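Long-range contact in tRNA modification GTPase MnmE (Chlorobium tepidum, PDB 3GEE), which probably hydrolyses GTP at a high intrinsic rate while helping to add a carboxymethylaminomethyl group to the wobble uridine (U34) of certain tRNAs: residues I210-Y224 / Y415-L429. Numbering follows the deposited sequence.
Sequences IETLRSEVNRLIDSY and YEALRNASDALQNAL
The side chain of Arg-214 sits as a knob in the hole formed by Ser-422, Leu-425, Gln-426 and Leu-429 on segment 415-429. Its CB lies near Leu-425 CD2, and CG packs on Leu-425 CB at 3.5 Å. CD passes Ser-422, about equally near its CB and its carbonyl O. Bends at chi2 (-99°) and chi3 then turn the chain so that the guanidinium lies beside Gln-426, whose CB is over one face, while Leu-429 CD2 lies at the edge. Arg-214 NH1 comes 3.3 Å from Gln-426 OE1, the guanidinium and amide planes standing nearly perpendicular. Cut back to an alanine, this position would keep CB but is likely to open a gap among Ser-422, Leu-425 and Leu-429 and leave Gln-426 without its charged neighbour.

The segments run roughly antiparallel, at 151°, their axes 9.6 Å apart at closest approach. At one end Ile-210 CG2 touches Leu-429 CD1, and Leu-213 CD1 meets Leu-425 CD2 at 3.6 Å. In the middle Val-217 CG1 rests on Ser-422 CB and Leu-418 O; Ile-221 CG2 packs on Leu-418 CB at 3.5 Å. At the other end the rings of Tyr-224 and Tyr-415 form an offset stack, centroids 4.5 Å apart and planes at 21°. Tyr-415 CB adds a CH-pi contact over the centre of the Tyr-224 ring, and Ile-221 O lies at the Tyr-415 ring edge.

Both helices belong to the MnmE helical domain; helix 441-456 also covers Ile-210 and Leu-425. With no clear hydrogen bond across it, the pairing rests chiefly on apolar and aromatic packing, the arginine contributing its aliphatic stem while its charged end lies by the polar Gln-426.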
loop_
_atom_site.group_PDB
_atom_site.type_symbol
_atom_site.label_atom_id
_atom_site.label_comp_id
_atom_site.label_asym_id
_atom_site.label_seq_id
_atom_site.Cartn_x
_atom_site.Cartn_y
_atom_site.Cartn_z
ATOM N N ILE A 210 -17.866 34.114 33.351
ATOM C CA ILE A 210 -16.542 33.504 33.511
ATOM C C ILE A 210 -16.599 32.182 34.287
ATOM O O ILE A 210 -15.959 31.205 33.894
ATOM C CB ILE A 210 -15.528 34.490 34.182
ATOM C CG1 ILE A 210 -15.336 35.761 33.335
ATOM C CG2 ILE A 210 -14.183 33.810 34.479
ATOM C CD1 ILE A 210 -14.744 35.543 31.938
ATOM N N GLU A 211 -17.367 32.157 35.377
ATOM C CA GLU A 211 -17.488 30.965 36.227
ATOM C C GLU A 211 -18.051 29.752 35.487
ATOM O O GLU A 211 -17.634 28.620 35.737
ATOM C CB GLU A 211 -18.326 31.263 37.475
ATOM C CG GLU A 211 -17.555 31.973 38.583
ATOM C CD GLU A 211 -18.371 32.168 39.851
ATOM O OE1 GLU A 211 -18.359 33.292 40.397
ATOM O OE2 GLU A 211 -19.023 31.202 40.304
ATOM N N THR A 212 -18.996 29.998 34.582
ATOM C CA THR A 212 -19.570 28.942 33.750
ATOM C C THR A 212 -18.653 28.651 32.557
ATOM O O THR A 212 -18.671 27.550 32.001
ATOM C CB THR A 212 -20.991 29.313 33.260
ATOM O OG1 THR A 212 -21.690 30.019 34.293
ATOM C CG2 THR A 212 -21.783 28.062 32.884
ATOM N N LEU A 213 -17.848 29.645 32.184
ATOM C CA LEU A 213 -16.910 29.531 31.067
ATOM C C LEU A 213 -15.664 28.738 31.465
ATOM O O LEU A 213 -15.191 27.896 30.700
ATOM C CB LEU A 213 -16.526 30.930 30.559
ATOM C CG LEU A 213 -16.072 31.222 29.119
ATOM C CD1 LEU A 213 -14.559 31.163 28.980
ATOM C CD2 LEU A 213 -16.754 30.337 28.078
ATOM N N ARG A 214 -15.149 29.004 32.664
ATOM C CA ARG A 214 -13.947 28.339 33.166
ATOM C C ARG A 214 -14.216 26.881 33.539
ATOM O O ARG A 214 -13.357 26.018 33.343
ATOM C CB ARG A 214 -13.363 29.102 34.361
ATOM C CG ARG A 214 -11.839 29.063 34.444
ATOM C CD ARG A 214 -11.320 28.021 35.420
ATOM N NE ARG A 214 -11.262 28.540 36.785
ATOM C CZ ARG A 214 -10.598 27.968 37.788
ATOM N NH1 ARG A 214 -10.611 28.526 38.992
ATOM N NH2 ARG A 214 -9.917 26.844 37.592
ATOM N N SER A 215 -15.410 26.617 34.068
ATOM C CA SER A 215 -15.823 25.262 34.433
ATOM C C SER A 215 -16.057 24.394 33.199
ATOM O O SER A 215 -15.897 23.174 33.253
ATOM C CB SER A 215 -17.081 25.294 35.302
ATOM O OG SER A 215 -18.154 25.926 34.626
ATOM N N GLU A 216 -16.441 25.036 32.097
ATOM C CA GLU A 216 -16.581 24.369 30.803
ATOM C C GLU A 216 -15.226 23.954 30.235
ATOM O O GLU A 216 -15.107 22.904 29.602
ATOM C CB GLU A 216 -17.312 25.276 29.811
ATOM C CG GLU A 216 -18.821 25.058 29.745
ATOM C CD GLU A 216 -19.234 23.998 28.730
ATOM O OE1 GLU A 216 -20.389 24.058 28.255
ATOM O OE2 GLU A 216 -18.416 23.108 28.400
ATOM N N VAL A 217 -14.215 24.791 30.465
ATOM C CA VAL A 217 -12.835 24.489 30.083
ATOM C C VAL A 217 -12.275 23.376 30.970
ATOM O O VAL A 217 -11.542 22.506 30.494
ATOM C CB VAL A 217 -11.935 25.751 30.160
ATOM C CG1 VAL A 217 -10.464 25.398 29.965
ATOM C CG2 VAL A 217 -12.368 26.773 29.124
ATOM N N ASN A 218 -12.635 23.407 32.252
ATOM C CA ASN A 218 -12.204 22.381 33.200
ATOM C C ASN A 218 -12.764 20.992 32.919
ATOM O O ASN A 218 -12.087 19.993 33.159
ATOM C CB ASN A 218 -12.480 22.804 34.648
ATOM C CG ASN A 218 -11.265 23.436 35.310
ATOM O OD1 ASN A 218 -10.716 22.893 36.271
ATOM N ND2 ASN A 218 -10.829 24.580 34.789
ATOM N N ARG A 219 -13.992 20.927 32.405
ATOM C CA ARG A 219 -14.569 19.655 31.968
ATOM C C ARG A 219 -13.680 19.021 30.894
ATOM O O ARG A 219 -13.481 17.803 30.879
ATOM C CB ARG A 219 -16.001 19.844 31.448
ATOM C CG ARG A 219 -16.647 18.556 30.933
ATOM C CD ARG A 219 -18.025 18.780 30.316
ATOM N NE ARG A 219 -19.108 18.582 31.281
ATOM C CZ ARG A 219 -20.357 18.241 30.960
ATOM N NH1 ARG A 219 -20.695 18.045 29.690
ATOM N NH2 ARG A 219 -21.269 18.086 31.913
ATOM N N LEU A 220 -13.132 19.865 30.020
ATOM C CA LEU A 220 -12.264 19.419 28.935
ATOM C C LEU A 220 -10.878 18.998 29.423
ATOM O O LEU A 220 -10.453 17.874 29.155
ATOM C CB LEU A 220 -12.158 20.485 27.838
ATOM C CG LEU A 220 -13.441 20.912 27.114
ATOM C CD1 LEU A 220 -13.155 22.087 26.199
ATOM C CD2 LEU A 220 -14.073 19.768 26.328
ATOM N N ILE A 221 -10.186 19.881 30.149
ATOM C CA ILE A 221 -8.842 19.569 30.668
ATOM C C ILE A 221 -8.820 18.236 31.420
ATOM O O ILE A 221 -7.775 17.590 31.522
ATOM C CB ILE A 221 -8.237 20.699 31.571
ATOM C CG1 ILE A 221 -8.988 20.816 32.902
ATOM C CG2 ILE A 221 -8.207 22.033 30.839
ATOM C CD1 ILE A 221 -8.174 21.421 34.047
ATOM N N ASP A 222 -9.985 17.835 31.927
ATOM C CA ASP A 222 -10.138 16.584 32.660
ATOM C C ASP A 222 -10.095 15.358 31.748
ATOM O O ASP A 222 -9.508 14.338 32.111
ATOM C CB ASP A 222 -11.438 16.588 33.476
ATOM C CG ASP A 222 -11.349 17.454 34.729
ATOM O OD1 ASP A 222 -12.412 17.903 35.208
ATOM O OD2 ASP A 222 -10.229 17.687 35.240
ATOM N N SER A 223 -10.705 15.463 30.569
ATOM C CA SER A 223 -10.818 14.325 29.653
ATOM C C SER A 223 -9.480 13.852 29.076
ATOM O O SER A 223 -9.374 12.718 28.603
ATOM C CB SER A 223 -11.813 14.625 28.523
ATOM O OG SER A 223 -11.359 15.673 27.685
ATOM N N TYR A 224 -8.468 14.716 29.129
ATOM C CA TYR A 224 -7.141 14.403 28.592
ATOM C C TYR A 224 -6.507 13.171 29.241
ATOM O O TYR A 224 -5.685 12.493 28.621
ATOM C CB TYR A 224 -6.211 15.613 28.708
ATOM C CG TYR A 224 -4.813 15.372 28.181
ATOM C CD1 TYR A 224 -3.712 15.423 29.033
ATOM C CD2 TYR A 224 -4.593 15.079 26.834
ATOM C CE1 TYR A 224 -2.424 15.202 28.556
ATOM C CE2 TYR A 224 -3.310 14.851 26.345
ATOM C CZ TYR A 224 -2.231 14.916 27.213
ATOM O OH TYR A 224 -0.959 14.692 26.738
ATOM N N TYR A 415 -4.245 20.389 25.546
ATOM C CA TYR A 415 -4.290 20.359 27.007
ATOM C C TYR A 415 -3.605 21.591 27.587
ATOM O O TYR A 415 -4.239 22.382 28.290
ATOM C CB TYR A 415 -3.645 19.063 27.512
ATOM C CG TYR A 415 -3.487 18.915 29.012
ATOM C CD1 TYR A 415 -4.593 18.703 29.842
ATOM C CD2 TYR A 415 -2.220 18.943 29.600
ATOM C CE1 TYR A 415 -4.439 18.548 31.226
ATOM C CE2 TYR A 415 -2.053 18.787 30.981
ATOM C CZ TYR A 415 -3.163 18.590 31.785
ATOM O OH TYR A 415 -2.988 18.433 33.144
ATOM N N GLU A 416 -2.328 21.765 27.253
ATOM C CA GLU A 416 -1.525 22.866 27.788
ATOM C C GLU A 416 -2.152 24.220 27.486
ATOM O O GLU A 416 -2.127 25.122 28.325
ATOM C CB GLU A 416 -0.091 22.806 27.257
ATOM C CG GLU A 416 0.809 21.825 28.010
ATOM C CD GLU A 416 2.093 21.491 27.257
ATOM O OE1 GLU A 416 2.065 21.426 26.006
ATOM O OE2 GLU A 416 3.129 21.280 27.924
ATOM N N ALA A 417 -2.725 24.344 26.293
ATOM C CA ALA A 417 -3.414 25.562 25.889
ATOM C C ALA A 417 -4.702 25.791 26.690
ATOM O O ALA A 417 -4.990 26.921 27.090
ATOM C CB ALA A 417 -3.703 25.532 24.401
ATOM N N LEU A 418 -5.463 24.720 26.920
ATOM C CA LEU A 418 -6.684 24.787 27.729
ATOM C C LEU A 418 -6.357 25.159 29.174
ATOM O O LEU A 418 -7.116 25.882 29.828
ATOM C CB LEU A 418 -7.452 23.462 27.689
ATOM C CG LEU A 418 -8.209 23.054 26.418
ATOM C CD1 LEU A 418 -8.712 21.616 26.529
ATOM C CD2 LEU A 418 -9.364 24.002 26.106
ATOM N N ARG A 419 -5.224 24.658 29.663
ATOM C CA ARG A 419 -4.699 25.061 30.959
ATOM C C ARG A 419 -4.362 26.547 30.945
ATOM O O ARG A 419 -4.848 27.307 31.783
ATOM C CB ARG A 419 -3.459 24.243 31.319
ATOM C CG ARG A 419 -3.760 22.869 31.895
ATOM C CD ARG A 419 -2.585 22.365 32.722
ATOM N NE ARG A 419 -1.459 21.963 31.881
ATOM C CZ ARG A 419 -0.213 21.793 32.314
ATOM N NH1 ARG A 419 0.734 21.420 31.460
ATOM N NH2 ARG A 419 0.095 21.998 33.591
ATOM N N ASN A 420 -3.542 26.952 29.975
ATOM C CA ASN A 420 -3.160 28.350 29.798
ATOM C C ASN A 420 -4.359 29.288 29.699
ATOM O O ASN A 420 -4.304 30.430 30.165
ATOM C CB ASN A 420 -2.260 28.508 28.569
ATOM C CG ASN A 420 -0.797 28.265 28.882
ATOM O OD1 ASN A 420 0.011 29.314 28.763
ATOM N ND2 ASN A 420 -0.393 27.151 29.220
ATOM N N ALA A 421 -5.437 28.793 29.094
ATOM C CA ALA A 421 -6.685 29.539 28.988
ATOM C C ALA A 421 -7.369 29.680 30.347
ATOM O O ALA A 421 -7.729 30.789 30.744
ATOM C CB ALA A 421 -7.618 28.884 27.977
ATOM N N SER A 422 -7.527 28.565 31.062
ATOM C CA SER A 422 -8.203 28.565 32.367
ATOM C C SER A 422 -7.397 29.263 33.466
ATOM O O SER A 422 -7.961 29.689 34.478
ATOM C CB SER A 422 -8.570 27.144 32.794
ATOM O OG SER A 422 -7.418 26.332 32.898
ATOM N N ASP A 423 -6.084 29.370 33.263
ATOM C CA ASP A 423 -5.216 30.145 34.151
ATOM C C ASP A 423 -5.423 31.640 33.932
ATOM O O ASP A 423 -5.528 32.405 34.894
ATOM C CB ASP A 423 -3.745 29.779 33.935
ATOM C CG ASP A 423 -3.371 28.446 34.565
ATOM O OD1 ASP A 423 -2.181 28.071 34.489
ATOM O OD2 ASP A 423 -4.258 27.772 35.136
ATOM N N ALA A 424 -5.480 32.042 32.663
ATOM C CA ALA A 424 -5.804 33.415 32.285
ATOM C C ALA A 424 -7.229 33.770 32.719
ATOM O O ALA A 424 -7.495 34.905 33.127
ATOM C CB ALA A 424 -5.634 33.608 30.785
ATOM N N LEU A 425 -8.127 32.788 32.630
ATOM C CA LEU A 425 -9.511 32.917 33.094
ATOM C C LEU A 425 -9.615 33.099 34.606
ATOM O O LEU A 425 -10.437 33.887 35.083
ATOM C CB LEU A 425 -10.334 31.699 32.663
ATOM C CG LEU A 425 -11.479 31.785 31.641
ATOM C CD1 LEU A 425 -11.350 32.948 30.659
ATOM C CD2 LEU A 425 -11.601 30.462 30.900
ATOM N N GLN A 426 -8.787 32.365 35.350
ATOM C CA GLN A 426 -8.738 32.497 36.806
ATOM C C GLN A 426 -8.082 33.813 37.209
ATOM O O GLN A 426 -8.485 34.430 38.196
ATOM C CB GLN A 426 -7.996 31.321 37.444
ATOM C CG GLN A 426 -8.262 31.171 38.939
ATOM C CD GLN A 426 -7.255 30.274 39.629
ATOM O OE1 GLN A 426 -7.606 29.218 40.152
ATOM N NE2 GLN A 426 -5.992 30.691 39.633
ATOM N N ASN A 427 -7.074 34.229 36.442
ATOM C CA ASN A 427 -6.435 35.532 36.626
ATOM C C ASN A 427 -7.455 36.664 36.547
ATOM O O ASN A 427 -7.375 37.638 37.296
ATOM C CB ASN A 427 -5.329 35.749 35.588
ATOM C CG ASN A 427 -4.075 34.935 35.880
ATOM O OD1 ASN A 427 -3.916 34.369 36.963
ATOM N ND2 ASN A 427 -3.176 34.878 34.904
ATOM N N ALA A 428 -8.414 36.518 35.636
ATOM C CA ALA A 428 -9.531 37.448 35.528
ATOM C C ALA A 428 -10.534 37.233 36.665
ATOM O O ALA A 428 -11.117 38.195 37.174
ATOM C CB ALA A 428 -10.214 37.299 34.177
ATOM N N LEU A 429 -10.713 35.975 37.061
ATOM C CA LEU A 429 -11.705 35.602 38.069
ATOM C C LEU A 429 -11.266 35.937 39.498
ATOM O O LEU A 429 -11.980 36.630 40.227
ATOM C CB LEU A 429 -12.053 34.111 37.950
ATOM C CG LEU A 429 -13.219 33.559 38.778
ATOM C CD1 LEU A 429 -14.552 34.114 38.293
ATOM C CD2 LEU A 429 -13.225 32.038 38.738
#